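Local coordinates for ASCH domain-containing protein (Pyrococcus horikoshii, PDB 2Z0T) that is of unknown function but carries an ASCH domain of the PUA-like superfamily and probably binds RNA, at residues A[3-8]-A[29-34]; A[23-28]-A[101-106]; A[10-15]-A[44-49]; A[34-39]-A[52-57]. All blocks are in the same frame, centred on the assembly; numbering follows the deposited sequence.

In the fold
All four contacts involve the mixed five-stranded sheet of the ASCH domain. Interaction 2 pairs strands 22-26 and 100-107, and interaction 4 lays the 34-39 turn against the neighbouring strand 47-57; their centres are about 7 Å apart. Interaction 1 brings the 29-34 loop back to edge strand 2-5, its centre about 8 Å from that of interaction 2, to which Gly6 O and Arg25 NH2 join it at 2.5 Å. Ile34 belongs to interactions 1 and 4, which Trp3 NE1 and Asp38 OD2 also link at 2.9 Å. Interaction 3 packs helix 9-16 at the other end of strand 47-57, its centre about 17 Å from that of interaction 4.

Interaction 1 of 4, residues A[3-8]-A[29-34]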
loop_
_atom_site.group_PDB
_atom_site.type_symbol
_atom_site.label_atom_id
_atom_site.label_comp_id
_atom_site.label_asym_id
_atom_site.label_seq_id
_atom_site.Cartn_x
_atom_site.Cartn_y
_atom_site.Cartn_z
ATOM N N TRP A 3 -11.351 0.957 7.994
ATOM C CA TRP A 3 -11.252 1.885 6.875
ATOM C C TRP A 3 -11.582 1.219 5.551
ATOM O O TRP A 3 -11.285 0.048 5.346
ATOM C CB TRP A 3 -9.844 2.465 6.802
ATOM C CG TRP A 3 -9.367 2.987 8.111
ATOM C CD1 TRP A 3 -8.484 2.388 8.961
ATOM C CD2 TRP A 3 -9.777 4.202 8.743
ATOM N NE1 TRP A 3 -8.318 3.158 10.089
ATOM C CE2 TRP A 3 -9.102 4.277 9.981
ATOM C CE3 TRP A 3 -10.654 5.237 8.385
ATOM C CZ2 TRP A 3 -9.274 5.347 10.866
ATOM C CZ3 TRP A 3 -10.826 6.301 9.265
ATOM C CH2 TRP A 3 -10.137 6.347 10.492
ATOM N N GLU A 4 -12.194 1.979 4.652
ATOM C CA GLU A 4 -12.550 1.461 3.339
ATOM C C GLU A 4 -11.728 2.142 2.261
ATOM O O GLU A 4 -11.558 3.358 2.279
ATOM C CB GLU A 4 -14.028 1.714 3.041
ATOM C CG GLU A 4 -15.002 1.013 3.954
ATOM C CD GLU A 4 -16.438 1.374 3.625
ATOM O OE1 GLU A 4 -16.841 1.190 2.456
ATOM O OE2 GLU A 4 -17.159 1.841 4.531
ATOM N N MET A 5 -11.205 1.357 1.329
ATOM C CA MET A 5 -10.456 1.917 0.220
ATOM C C MET A 5 -10.427 0.949 -0.951
ATOM O O MET A 5 -10.554 -0.268 -0.781
ATOM C CB MET A 5 -9.035 2.348 0.648
ATOM C CG MET A 5 -8.160 1.317 1.334
ATOM S SD MET A 5 -6.587 2.072 1.929
ATOM C CE MET A 5 -7.007 2.503 3.601
ATOM N N GLY A 6 -10.307 1.505 -2.150
ATOM C CA GLY A 6 -10.288 0.684 -3.342
ATOM C C GLY A 6 -8.973 -0.040 -3.529
ATOM O O GLY A 6 -7.944 0.363 -2.984
ATOM N N LEU A 7 -9.012 -1.120 -4.294
ATOM C CA LEU A 7 -7.819 -1.904 -4.576
ATOM C C LEU A 7 -8.017 -2.668 -5.875
ATOM O O LEU A 7 -9.037 -3.332 -6.063
ATOM C CB LEU A 7 -7.543 -2.885 -3.438
ATOM C CG LEU A 7 -6.232 -3.665 -3.553
ATOM C CD1 LEU A 7 -5.050 -2.706 -3.400
ATOM C CD2 LEU A 7 -6.182 -4.749 -2.483
ATOM N N GLN A 8 -7.043 -2.568 -6.775
ATOM C CA GLN A 8 -7.126 -3.266 -8.050
ATOM C C GLN A 8 -7.165 -4.775 -7.843
ATOM O O GLN A 8 -6.547 -5.310 -6.923
ATOM C CB GLN A 8 -5.948 -2.881 -8.948
ATOM C CG GLN A 8 -6.042 -1.460 -9.475
ATOM C CD GLN A 8 -4.982 -1.140 -10.514
ATOM O OE1 GLN A 8 -5.026 -0.089 -11.154
ATOM N NE2 GLN A 8 -4.020 -2.042 -10.682
ATOM N N GLU A 29 -4.565 12.753 3.880
ATOM C CA GLU A 29 -5.465 12.960 5.009
ATOM C C GLU A 29 -6.179 11.686 5.461
ATOM O O GLU A 29 -6.289 11.415 6.660
ATOM C CB GLU A 29 -6.499 14.040 4.667
ATOM C CG GLU A 29 -5.883 15.387 4.298
ATOM C CD GLU A 29 -5.586 15.526 2.811
ATOM O OE1 GLU A 29 -5.394 14.497 2.126
ATOM O OE2 GLU A 29 -5.533 16.679 2.327
ATOM N N LYS A 30 -6.654 10.903 4.501
ATOM C CA LYS A 30 -7.361 9.668 4.814
ATOM C C LYS A 30 -6.448 8.638 5.468
ATOM O O LYS A 30 -6.822 7.994 6.446
ATOM C CB LYS A 30 -7.970 9.083 3.537
ATOM C CG LYS A 30 -8.707 7.771 3.735
ATOM C CD LYS A 30 -9.349 7.314 2.433
ATOM C CE LYS A 30 -10.152 6.037 2.620
ATOM N NZ LYS A 30 -10.850 5.660 1.362
ATOM N N ARG A 31 -5.244 8.489 4.932
ATOM C CA ARG A 31 -4.294 7.519 5.464
ATOM C C ARG A 31 -3.652 7.939 6.790
ATOM O O ARG A 31 -3.179 7.093 7.546
ATOM C CB ARG A 31 -3.202 7.249 4.421
ATOM C CG ARG A 31 -3.348 5.931 3.658
ATOM C CD ARG A 31 -4.717 5.746 3.009
ATOM N NE ARG A 31 -5.046 6.786 2.038
ATOM C CZ ARG A 31 -5.999 6.671 1.116
ATOM N NH1 ARG A 31 -6.717 5.558 1.034
ATOM N NH2 ARG A 31 -6.240 7.667 0.278
ATOM N N ARG A 32 -3.650 9.239 7.075
ATOM C CA ARG A 32 -3.041 9.759 8.300
ATOM C C ARG A 32 -3.799 9.463 9.591
ATOM O O ARG A 32 -3.442 9.962 10.655
ATOM C CB ARG A 32 -2.817 11.269 8.164
ATOM C CG ARG A 32 -1.744 11.604 7.140
ATOM C CD ARG A 32 -1.563 13.093 6.920
ATOM N NE ARG A 32 -0.444 13.343 6.017
ATOM C CZ ARG A 32 0.066 14.542 5.760
ATOM N NH1 ARG A 32 -0.445 15.623 6.337
ATOM N NH2 ARG A 32 1.098 14.659 4.936
ATOM N N GLN A 33 -4.835 8.641 9.508
ATOM C CA GLN A 33 -5.602 8.315 10.701
ATOM C C GLN A 33 -5.606 6.820 10.968
ATOM O O GLN A 33 -6.342 6.335 11.826
ATOM C CB GLN A 33 -7.030 8.841 10.558
ATOM C CG GLN A 33 -7.745 8.405 9.301
ATOM C CD GLN A 33 -8.986 9.238 9.028
ATOM O OE1 GLN A 33 -9.840 9.409 9.899
ATOM N NE2 GLN A 33 -9.092 9.757 7.811
ATOM N N ILE A 34 -4.762 6.101 10.239
ATOM C CA ILE A 34 -4.662 4.651 10.371
ATOM C C ILE A 34 -3.535 4.247 11.315
ATOM O O ILE A 34 -2.453 4.833 11.293
ATOM C CB ILE A 34 -4.411 4.002 8.994
ATOM C CG1 ILE A 34 -5.535 4.393 8.031
ATOM C CG2 ILE A 34 -4.308 2.485 9.138
ATOM C CD1 ILE A 34 -5.366 3.816 6.628
#
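Strand 2-5 is an outermost strand of the mixed sheet in this PUA-like ASCH domain, and the 29-34 loop closes over it. The strand's backbone pairs with strand 39-42 through Trp3 and Met5, so the intervening Glu4 carbonyl turns outward and is met by a lysine instead of another strand. Lys30, extended beyond a CG anti to the backbone N (chi1 179°), is long enough to bring NZ within 2.6 Å of Glu4 O, approaching in the carbonyl plane. Arg31 is bent at chi2 and chi3, which swings its guanidinium back toward the strand. Its NH2 is held by a salt bridge to Asp28, while NH1 makes a weak bond to the thioether of Met5, NH1 to SD 3.6 Å, near the guanidinium plane. Gln33 folds back on its own loop: NE2 donates to a lone pair of Lys30 O at 3.2 Å. Its methylene meanwhile lies over the indole of Trp3, with CG 3.8 Å from the centroid of the six-membered ring. Ile34 covers the five-membered ring from the same side, CG1 3.8 Å from that centroid. The broad indole thus offers apolar surface to both neighbours and leaves its N-H to bond outside the contact, NE1 donating to Asp38 OD2.

Interaction 2 of 4, residues A[23-28]-A[101-106]; sequences EGRLYD and VAIEIE
Glu23 carries CG anti to the backbone N (chi1 171°) and then bends at chi2 (59°), while Arg25, with CG beside its own N, bends the other way at chi2 (-87°). The two chains, two residues apart on one face of strand 22-26, therefore fold together, and Arg25 grips Glu23 OE2 side-on: NE reaches that oxygen at 2.7 Å, along its anti lone pair, and NH2 reaches it at 2.9 Å from above the carboxylate plane. Glu23 OE1 has a salt bridge to Lys20 and Arg25 NH2 also donates to Gly6 O, so these buried charges are well compensated, and the carboxylate is probably ionised. Beneath them runs an antiparallel strand pair, joining outermost strand 22-26 to strand 100-107 of the ASCH sheet. Glu23 and Ile103 form one hydrogen-bonded pair, Glu23 N to Ile103 O and Ile103 N to Glu23 O, both 2.9 Å; Arg25 and Val101 form the next, with Arg25 N to Val101 O 3.0 Å and Val101 N to Arg25 O 2.8 Å. Between them Gly24 faces Ala102 in a non-hydrogen-bonded pair, and Gly24 CA makes a CA-H...O contact of 3.4 Å with Val101 O. Past the strand the chain leaves in an inverse gamma turn centred on Tyr27, whose ring crosses the compact, branched Val101 at about a right angle, CD1 3.8 Å from CB.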
loop_
_atom_site.group_PDB
_atom_site.type_symbol
_atom_site.label_atom_id
_atom_site.label_comp_id
_atom_site.label_asym_id
_atom_site.label_seq_id
_atom_site.Cartn_x
_atom_site.Cartn_y
_atom_site.Cartn_z
ATOM N N GLU A 23 0.920 -2.535 1.552
ATOM C CA GLU A 23 0.089 -1.744 0.657
ATOM C C GLU A 23 0.639 -0.325 0.710
ATOM O O GLU A 23 0.658 0.302 1.769
ATOM C CB GLU A 23 -1.377 -1.741 1.089
ATOM C CG GLU A 23 -2.252 -0.738 0.314
ATOM C CD GLU A 23 -2.277 -0.981 -1.195
ATOM O OE1 GLU A 23 -1.652 -1.955 -1.663
ATOM O OE2 GLU A 23 -2.926 -0.192 -1.916
ATOM N N GLY A 24 1.105 0.162 -0.433
ATOM C CA GLY A 24 1.645 1.507 -0.498
ATOM C C GLY A 24 0.565 2.483 -0.915
ATOM O O GLY A 24 -0.218 2.195 -1.819
ATOM N N ARG A 25 0.528 3.634 -0.253
ATOM C CA ARG A 25 -0.459 4.673 -0.523
ATOM C C ARG A 25 0.168 6.034 -0.270
ATOM O O ARG A 25 1.253 6.131 0.303
ATOM C CB ARG A 25 -1.646 4.532 0.435
ATOM C CG ARG A 25 -2.457 3.275 0.263
ATOM C CD ARG A 25 -3.532 3.464 -0.779
ATOM N NE ARG A 25 -4.063 2.176 -1.199
ATOM C CZ ARG A 25 -5.282 1.991 -1.686
ATOM N NH1 ARG A 25 -6.114 3.017 -1.815
ATOM N NH2 ARG A 25 -5.663 0.773 -2.042
ATOM N N LEU A 26 -0.516 7.087 -0.703
ATOM C CA LEU A 26 -0.042 8.431 -0.423
ATOM C C LEU A 26 -0.379 8.595 1.051
ATOM O O LEU A 26 -1.438 8.146 1.497
ATOM C CB LEU A 26 -0.821 9.477 -1.223
ATOM C CG LEU A 26 -0.393 9.742 -2.664
ATOM C CD1 LEU A 26 -1.376 10.703 -3.315
ATOM C CD2 LEU A 26 1.015 10.320 -2.674
ATOM N N TYR A 27 0.516 9.215 1.808
ATOM C CA TYR A 27 0.274 9.440 3.226
ATOM C C TYR A 27 -0.593 10.697 3.292
ATOM O O TYR A 27 -0.181 11.725 3.824
ATOM C CB TYR A 27 1.613 9.649 3.943
ATOM C CG TYR A 27 1.531 9.785 5.449
ATOM C CD1 TYR A 27 0.786 8.888 6.218
ATOM C CD2 TYR A 27 2.247 10.782 6.112
ATOM C CE1 TYR A 27 0.760 8.982 7.612
ATOM C CE2 TYR A 27 2.230 10.883 7.502
ATOM C CZ TYR A 27 1.485 9.979 8.243
ATOM O OH TYR A 27 1.469 10.077 9.614
ATOM N N ASP A 28 -1.793 10.599 2.724
ATOM C CA ASP A 28 -2.724 11.721 2.680
ATOM C C ASP A 28 -3.619 11.818 3.913
ATOM O O ASP A 28 -3.459 11.067 4.874
ATOM C CB ASP A 28 -3.586 11.644 1.414
ATOM C CG ASP A 28 -4.233 10.285 1.227
ATOM O OD1 ASP A 28 -4.597 9.652 2.238
ATOM O OD2 ASP A 28 -4.388 9.852 0.065
ATOM N N VAL A 101 3.108 6.198 2.453
ATOM C CA VAL A 101 3.001 5.291 3.584
ATOM C C VAL A 101 2.968 3.822 3.172
ATOM O O VAL A 101 2.320 3.446 2.192
ATOM C CB VAL A 101 1.747 5.615 4.439
ATOM C CG1 VAL A 101 0.487 5.476 3.602
ATOM C CG2 VAL A 101 1.687 4.695 5.656
ATOM N N ALA A 102 3.711 3.003 3.912
ATOM C CA ALA A 102 3.744 1.569 3.679
ATOM C C ALA A 102 2.888 0.968 4.793
ATOM O O ALA A 102 3.240 1.055 5.969
ATOM C CB ALA A 102 5.173 1.040 3.770
ATOM N N ILE A 103 1.757 0.385 4.423
ATOM C CA ILE A 103 0.859 -0.219 5.404
ATOM C C ILE A 103 1.106 -1.724 5.440
ATOM O O ILE A 103 0.828 -2.423 4.467
ATOM C CB ILE A 103 -0.619 0.045 5.028
ATOM C CG1 ILE A 103 -0.834 1.544 4.787
ATOM C CG2 ILE A 103 -1.537 -0.457 6.129
ATOM C CD1 ILE A 103 -2.210 1.885 4.263
ATOM N N GLU A 104 1.644 -2.219 6.553
ATOM C CA GLU A 104 1.914 -3.648 6.695
ATOM C C GLU A 104 0.571 -4.311 6.955
ATOM O O GLU A 104 -0.104 -3.986 7.931
ATOM C CB GLU A 104 2.862 -3.909 7.865
ATOM C CG GLU A 104 3.395 -5.339 7.911
ATOM C CD GLU A 104 4.247 -5.603 9.137
ATOM O OE1 GLU A 104 4.983 -4.684 9.553
ATOM O OE2 GLU A 104 4.192 -6.730 9.680
ATOM N N ILE A 105 0.188 -5.238 6.084
ATOM C CA ILE A 105 -1.111 -5.891 6.201
ATOM C C ILE A 105 -1.100 -7.414 6.265
ATOM O O ILE A 105 -0.169 -8.072 5.792
ATOM C CB ILE A 105 -2.019 -5.461 5.035
ATOM C CG1 ILE A 105 -1.327 -5.776 3.704
ATOM C CG2 ILE A 105 -2.313 -3.969 5.131
ATOM C CD1 ILE A 105 -2.154 -5.453 2.478
ATOM N N GLU A 106 -2.167 -7.955 6.847
ATOM C CA GLU A 106 -2.352 -9.394 7.006
ATOM C C GLU A 106 -3.804 -9.712 6.644
ATOM O O GLU A 106 -4.730 -9.170 7.244
ATOM C CB GLU A 106 -2.082 -9.780 8.460
ATOM C CG GLU A 106 -2.136 -11.259 8.768
ATOM C CD GLU A 106 -1.972 -11.529 10.255
ATOM O OE1 GLU A 106 -2.956 -11.362 11.008
ATOM O OE2 GLU A 106 -0.852 -11.892 10.672
#

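Interaction 3 of 4, residues A[10-15]-A[44-49]; sequences EYIELI and GGKLKV
The ring of Tyr11 has Glu10 CG 3.8 Å above its plane, over the centre, and takes part in a cation-pi contact with Lys20. That aromatic group points off the flank of helix 9-16; the side turned to strand 47-57 is purely aliphatic, carried by Ile12 and Ile15. In both isoleucines CG2 stands anti to the backbone N and CG1 beside it, so each beta-branch offers two prongs. Ile12 uses both: CG2 slides past Leu47, 4.0 Å from its CB, and CD1 lies crosswise against the stem of Lys46, 3.8 Å from CB, while the rest of that lysine extends away. This is helix-on-sheet packing in the ASCH domain: the axes of helix segment 10-15 and strand segment 47-49 lie 9.8 Å apart at closest approach, with their directions 51° apart. A classic beta bulge, in which Lys46 and Leu47 both face Phe42, opens that strand, and Leu47, with CG anti to its N, sends CD2 toward the helix. There CD2 touches Ile15 CG2 at 3.7 Å. The same methyl of Ile15 also meets Val49 CG1, at 4.1 Å, one full strand repeat further on. Leu7 and Ile105 pack around Ile15 as well, continuing the buried apolar layer.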
loop_
_atom_site.group_PDB
_atom_site.type_symbol
_atom_site.label_atom_id
_atom_site.label_comp_id
_atom_site.label_asym_id
_atom_site.label_seq_id
_atom_site.Cartn_x
_atom_site.Cartn_y
_atom_site.Cartn_z
ATOM N N GLU A 10 -5.758 -7.374 -9.296
ATOM C CA GLU A 10 -4.506 -8.120 -9.250
ATOM C C GLU A 10 -3.857 -8.107 -7.874
ATOM O O GLU A 10 -3.181 -9.064 -7.497
ATOM C CB GLU A 10 -3.507 -7.601 -10.299
ATOM C CG GLU A 10 -2.866 -6.255 -9.992
ATOM C CD GLU A 10 -1.626 -5.997 -10.842
ATOM O OE1 GLU A 10 -0.654 -6.777 -10.737
ATOM O OE2 GLU A 10 -1.620 -5.017 -11.616
ATOM N N TYR A 11 -4.067 -7.035 -7.120
ATOM C CA TYR A 11 -3.481 -6.938 -5.788
ATOM C C TYR A 11 -4.278 -7.717 -4.752
ATOM O O TYR A 11 -3.719 -8.210 -3.774
ATOM C CB TYR A 11 -3.355 -5.471 -5.374
ATOM C CG TYR A 11 -2.439 -4.700 -6.286
ATOM C CD1 TYR A 11 -1.147 -5.160 -6.555
ATOM C CD2 TYR A 11 -2.864 -3.527 -6.908
ATOM C CE1 TYR A 11 -0.305 -4.472 -7.423
ATOM C CE2 TYR A 11 -2.027 -2.831 -7.779
ATOM C CZ TYR A 11 -0.751 -3.311 -8.032
ATOM O OH TYR A 11 0.071 -2.633 -8.903
ATOM N N ILE A 12 -5.582 -7.837 -4.971
ATOM C CA ILE A 12 -6.425 -8.581 -4.045
ATOM C C ILE A 12 -5.925 -10.020 -3.956
ATOM O O ILE A 12 -5.791 -10.576 -2.866
ATOM C CB ILE A 12 -7.906 -8.576 -4.503
ATOM C CG1 ILE A 12 -8.458 -7.150 -4.436
ATOM C CG2 ILE A 12 -8.735 -9.510 -3.623
ATOM C CD1 ILE A 12 -9.902 -7.014 -4.886
ATOM N N GLU A 13 -5.628 -10.610 -5.111
ATOM C CA GLU A 13 -5.148 -11.982 -5.163
ATOM C C GLU A 13 -3.767 -12.151 -4.527
ATOM O O GLU A 13 -3.536 -13.104 -3.782
ATOM C CB GLU A 13 -5.106 -12.469 -6.614
ATOM C CG GLU A 13 -4.649 -13.911 -6.760
ATOM C CD GLU A 13 -4.599 -14.368 -8.202
ATOM O OE1 GLU A 13 -3.909 -13.710 -9.012
ATOM O OE2 GLU A 13 -5.247 -15.387 -8.527
ATOM N N LEU A 14 -2.859 -11.224 -4.823
ATOM C CA LEU A 14 -1.499 -11.280 -4.287
ATOM C C LEU A 14 -1.463 -11.173 -2.768
ATOM O O LEU A 14 -0.621 -11.790 -2.115
ATOM C CB LEU A 14 -0.645 -10.174 -4.912
ATOM C CG LEU A 14 -0.309 -10.391 -6.390
ATOM C CD1 LEU A 14 0.276 -9.128 -6.986
ATOM C CD2 LEU A 14 0.668 -11.554 -6.516
ATOM N N ILE A 15 -2.373 -10.383 -2.208
ATOM C CA ILE A 15 -2.443 -10.227 -0.762
ATOM C C ILE A 15 -3.002 -11.506 -0.136
ATOM O O ILE A 15 -2.484 -11.991 0.867
ATOM C CB ILE A 15 -3.333 -9.028 -0.376
ATOM C CG1 ILE A 15 -2.684 -7.731 -0.872
ATOM C CG2 ILE A 15 -3.534 -8.988 1.135
ATOM C CD1 ILE A 15 -3.503 -6.479 -0.591
ATOM N N GLY A 44 -14.907 -2.696 -1.698
ATOM C CA GLY A 44 -16.259 -3.100 -1.348
ATOM C C GLY A 44 -16.441 -4.459 -0.704
ATOM O O GLY A 44 -17.465 -5.111 -0.918
ATOM N N GLY A 45 -15.459 -4.900 0.075
ATOM C CA GLY A 45 -15.584 -6.178 0.750
ATOM C C GLY A 45 -14.934 -7.384 0.098
ATOM O O GLY A 45 -15.053 -8.498 0.609
ATOM N N LYS A 46 -14.248 -7.186 -1.021
ATOM C CA LYS A 46 -13.591 -8.300 -1.690
ATOM C C LYS A 46 -12.431 -8.848 -0.862
ATOM O O LYS A 46 -11.988 -9.980 -1.064
ATOM C CB LYS A 46 -13.100 -7.873 -3.074
ATOM C CG LYS A 46 -14.231 -7.674 -4.069
ATOM C CD LYS A 46 -13.726 -7.306 -5.447
ATOM C CE LYS A 46 -14.882 -7.261 -6.442
ATOM N NZ LYS A 46 -14.434 -6.857 -7.800
ATOM N N LEU A 47 -11.952 -8.044 0.080
ATOM C CA LEU A 47 -10.847 -8.456 0.939
ATOM C C LEU A 47 -10.769 -7.586 2.186
ATOM O O LEU A 47 -10.944 -6.371 2.119
ATOM C CB LEU A 47 -9.522 -8.369 0.176
ATOM C CG LEU A 47 -8.247 -8.563 1.005
ATOM C CD1 LEU A 47 -8.165 -9.995 1.527
ATOM C CD2 LEU A 47 -7.043 -8.229 0.143
ATOM N N LYS A 48 -10.515 -8.223 3.324
ATOM C CA LYS A 48 -10.391 -7.525 4.596
ATOM C C LYS A 48 -9.015 -7.852 5.155
ATOM O O LYS A 48 -8.585 -9.001 5.114
ATOM C CB LYS A 48 -11.467 -8.001 5.574
ATOM C CG LYS A 48 -11.492 -7.236 6.883
ATOM C CD LYS A 48 -12.386 -7.913 7.916
ATOM C CE LYS A 48 -13.813 -8.071 7.421
ATOM N NZ LYS A 48 -14.677 -8.687 8.470
ATOM N N VAL A 49 -8.315 -6.845 5.664
ATOM C CA VAL A 49 -6.990 -7.075 6.222
ATOM C C VAL A 49 -6.809 -6.360 7.547
ATOM O O VAL A 49 -7.500 -5.386 7.840
ATOM C CB VAL A 49 -5.870 -6.590 5.263
ATOM C CG1 VAL A 49 -5.964 -7.322 3.931
ATOM C CG2 VAL A 49 -5.975 -5.079 5.061
#

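Interaction 4 of 4, residues A[34-39]-A[52-57]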
loop_
_atom_site.group_PDB
_atom_site.type_symbol
_atom_site.label_atom_id
_atom_site.label_comp_id
_atom_site.label_asym_id
_atom_site.label_seq_id
_atom_site.Cartn_x
_atom_site.Cartn_y
_atom_site.Cartn_z
ATOM N N ILE A 34 -4.762 6.101 10.239
ATOM C CA ILE A 34 -4.662 4.651 10.371
ATOM C C ILE A 34 -3.535 4.247 11.315
ATOM O O ILE A 34 -2.453 4.833 11.293
ATOM C CB ILE A 34 -4.411 4.002 8.994
ATOM C CG1 ILE A 34 -5.535 4.393 8.031
ATOM C CG2 ILE A 34 -4.308 2.485 9.138
ATOM C CD1 ILE A 34 -5.366 3.816 6.628
ATOM N N LYS A 35 -3.790 3.246 12.150
ATOM C CA LYS A 35 -2.778 2.773 13.083
ATOM C C LYS A 35 -2.860 1.259 13.223
ATOM O O LYS A 35 -3.898 0.661 12.933
ATOM C CB LYS A 35 -2.969 3.434 14.452
ATOM C CG LYS A 35 -4.298 3.120 15.134
ATOM C CD LYS A 35 -4.425 3.889 16.442
ATOM C CE LYS A 35 -5.744 3.600 17.137
ATOM N NZ LYS A 35 -6.904 3.976 16.284
ATOM N N PRO A 36 -1.760 0.615 13.649
ATOM C CA PRO A 36 -1.772 -0.839 13.812
ATOM C C PRO A 36 -2.952 -1.228 14.701
ATOM O O PRO A 36 -3.223 -0.569 15.707
ATOM C CB PRO A 36 -0.418 -1.121 14.463
ATOM C CG PRO A 36 0.457 -0.086 13.840
ATOM C CD PRO A 36 -0.416 1.159 13.919
ATOM N N GLY A 37 -3.658 -2.285 14.318
ATOM C CA GLY A 37 -4.815 -2.715 15.083
ATOM C C GLY A 37 -6.089 -2.420 14.312
ATOM O O GLY A 37 -7.129 -3.037 14.551
ATOM N N ASP A 38 -6.012 -1.465 13.388
ATOM C CA ASP A 38 -7.164 -1.100 12.566
ATOM C C ASP A 38 -7.397 -2.160 11.501
ATOM O O ASP A 38 -6.549 -3.015 11.262
ATOM C CB ASP A 38 -6.936 0.239 11.856
ATOM C CG ASP A 38 -6.989 1.421 12.792
ATOM O OD1 ASP A 38 -7.365 1.242 13.969
ATOM O OD2 ASP A 38 -6.657 2.539 12.339
ATOM N N ILE A 39 -8.552 -2.076 10.854
ATOM C CA ILE A 39 -8.921 -2.999 9.796
ATOM C C ILE A 39 -9.176 -2.224 8.508
ATOM O O ILE A 39 -9.721 -1.118 8.539
ATOM C CB ILE A 39 -10.215 -3.773 10.150
ATOM C CG1 ILE A 39 -9.975 -4.660 11.373
ATOM C CG2 ILE A 39 -10.682 -4.596 8.952
ATOM C CD1 ILE A 39 -8.849 -5.658 11.195
ATOM N N LYS A 52 -0.901 -4.222 10.546
ATOM C CA LYS A 52 0.123 -4.662 11.488
ATOM C C LYS A 52 1.230 -3.635 11.698
ATOM O O LYS A 52 1.940 -3.687 12.702
ATOM C CB LYS A 52 0.747 -5.975 11.006
ATOM C CG LYS A 52 -0.260 -7.046 10.595
ATOM C CD LYS A 52 -1.166 -7.464 11.736
ATOM C CE LYS A 52 -0.401 -8.180 12.831
ATOM N NZ LYS A 52 -1.321 -8.708 13.883
ATOM N N GLY A 53 1.381 -2.709 10.752
ATOM C CA GLY A 53 2.422 -1.703 10.873
ATOM C C GLY A 53 2.237 -0.529 9.932
ATOM O O GLY A 53 1.567 -0.648 8.905
ATOM N N ILE A 54 2.833 0.605 10.293
ATOM C CA ILE A 54 2.758 1.830 9.498
ATOM C C ILE A 54 4.147 2.466 9.427
ATOM O O ILE A 54 4.726 2.814 10.458
ATOM C CB ILE A 54 1.774 2.862 10.133
ATOM C CG1 ILE A 54 0.334 2.338 10.076
ATOM C CG2 ILE A 54 1.888 4.208 9.423
ATOM C CD1 ILE A 54 -0.256 2.288 8.678
ATOM N N ARG A 55 4.674 2.610 8.214
ATOM C CA ARG A 55 5.989 3.223 8.006
ATOM C C ARG A 55 5.872 4.278 6.908
ATOM O O ARG A 55 5.427 3.988 5.799
ATOM C CB ARG A 55 7.019 2.146 7.640
ATOM C CG ARG A 55 7.228 1.131 8.764
ATOM C CD ARG A 55 8.235 0.054 8.400
ATOM N NE ARG A 55 7.684 -0.974 7.517
ATOM C CZ ARG A 55 6.861 -1.946 7.903
ATOM N NH1 ARG A 55 6.474 -2.041 9.172
ATOM N NH2 ARG A 55 6.438 -2.840 7.016
ATOM N N VAL A 56 6.271 5.506 7.225
ATOM C CA VAL A 56 6.156 6.615 6.285
ATOM C C VAL A 56 7.478 7.041 5.651
ATOM O O VAL A 56 8.509 7.135 6.323
ATOM C CB VAL A 56 5.494 7.825 6.973
ATOM C CG1 VAL A 56 5.235 8.938 5.958
ATOM C CG2 VAL A 56 4.192 7.394 7.625
ATOM N N TYR A 57 7.420 7.307 4.348
ATOM C CA TYR A 57 8.582 7.703 3.560
ATOM C C TYR A 57 8.316 9.003 2.807
ATOM O O TYR A 57 7.183 9.474 2.742
ATOM C CB TYR A 57 8.917 6.590 2.564
ATOM C CG TYR A 57 9.212 5.261 3.227
ATOM C CD1 TYR A 57 10.490 4.962 3.697
ATOM C CD2 TYR A 57 8.200 4.320 3.422
ATOM C CE1 TYR A 57 10.754 3.755 4.345
ATOM C CE2 TYR A 57 8.452 3.113 4.070
ATOM C CZ TYR A 57 9.731 2.839 4.528
ATOM O OH TYR A 57 9.982 1.651 5.174
#
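Pro36 lays one edge of its ring along residues 52-54, midway along strand 47-57, its CB, CG and CD facing Lys52, Gly53 and Ile54 in turn. CB lies 3.9 Å from Lys52 O, CG is equally far, 3.9 Å, from Gly53 CA, and CD sits 4.1 Å from Ile54 CG1. Gly53 suits this place because a side chain, pointing away from the proline, would crowd Arg55 NH1. Ile54 completes the apolar surface. Its CG1 is beside the backbone N, and CD1 crosses Ile34 at about a right angle, meeting CG2 of that residue at 4.1 Å. The contact sets a type II beta turn, Lys35 to Asp38, against a strand of the ASCH sheet just where that strand bulges: Lys52 and Gly53 both face Glu104 in a classic beta bulge. Pro36 fits the second turn position, where phi is -53°, and Gly37 fits the third, where phi is 109°. Asp38 N closes the turn onto Lys35 O at 3.0 Å, and the Asp38 carboxylate reaches back to the same residue, OD2 accepting from Lys35 N at 3.0 Å, well above its own plane. Asp38 OD1 takes a bond from Met1 N and has in addition a long salt bridge, 3.6 Å, to Lys35 NZ.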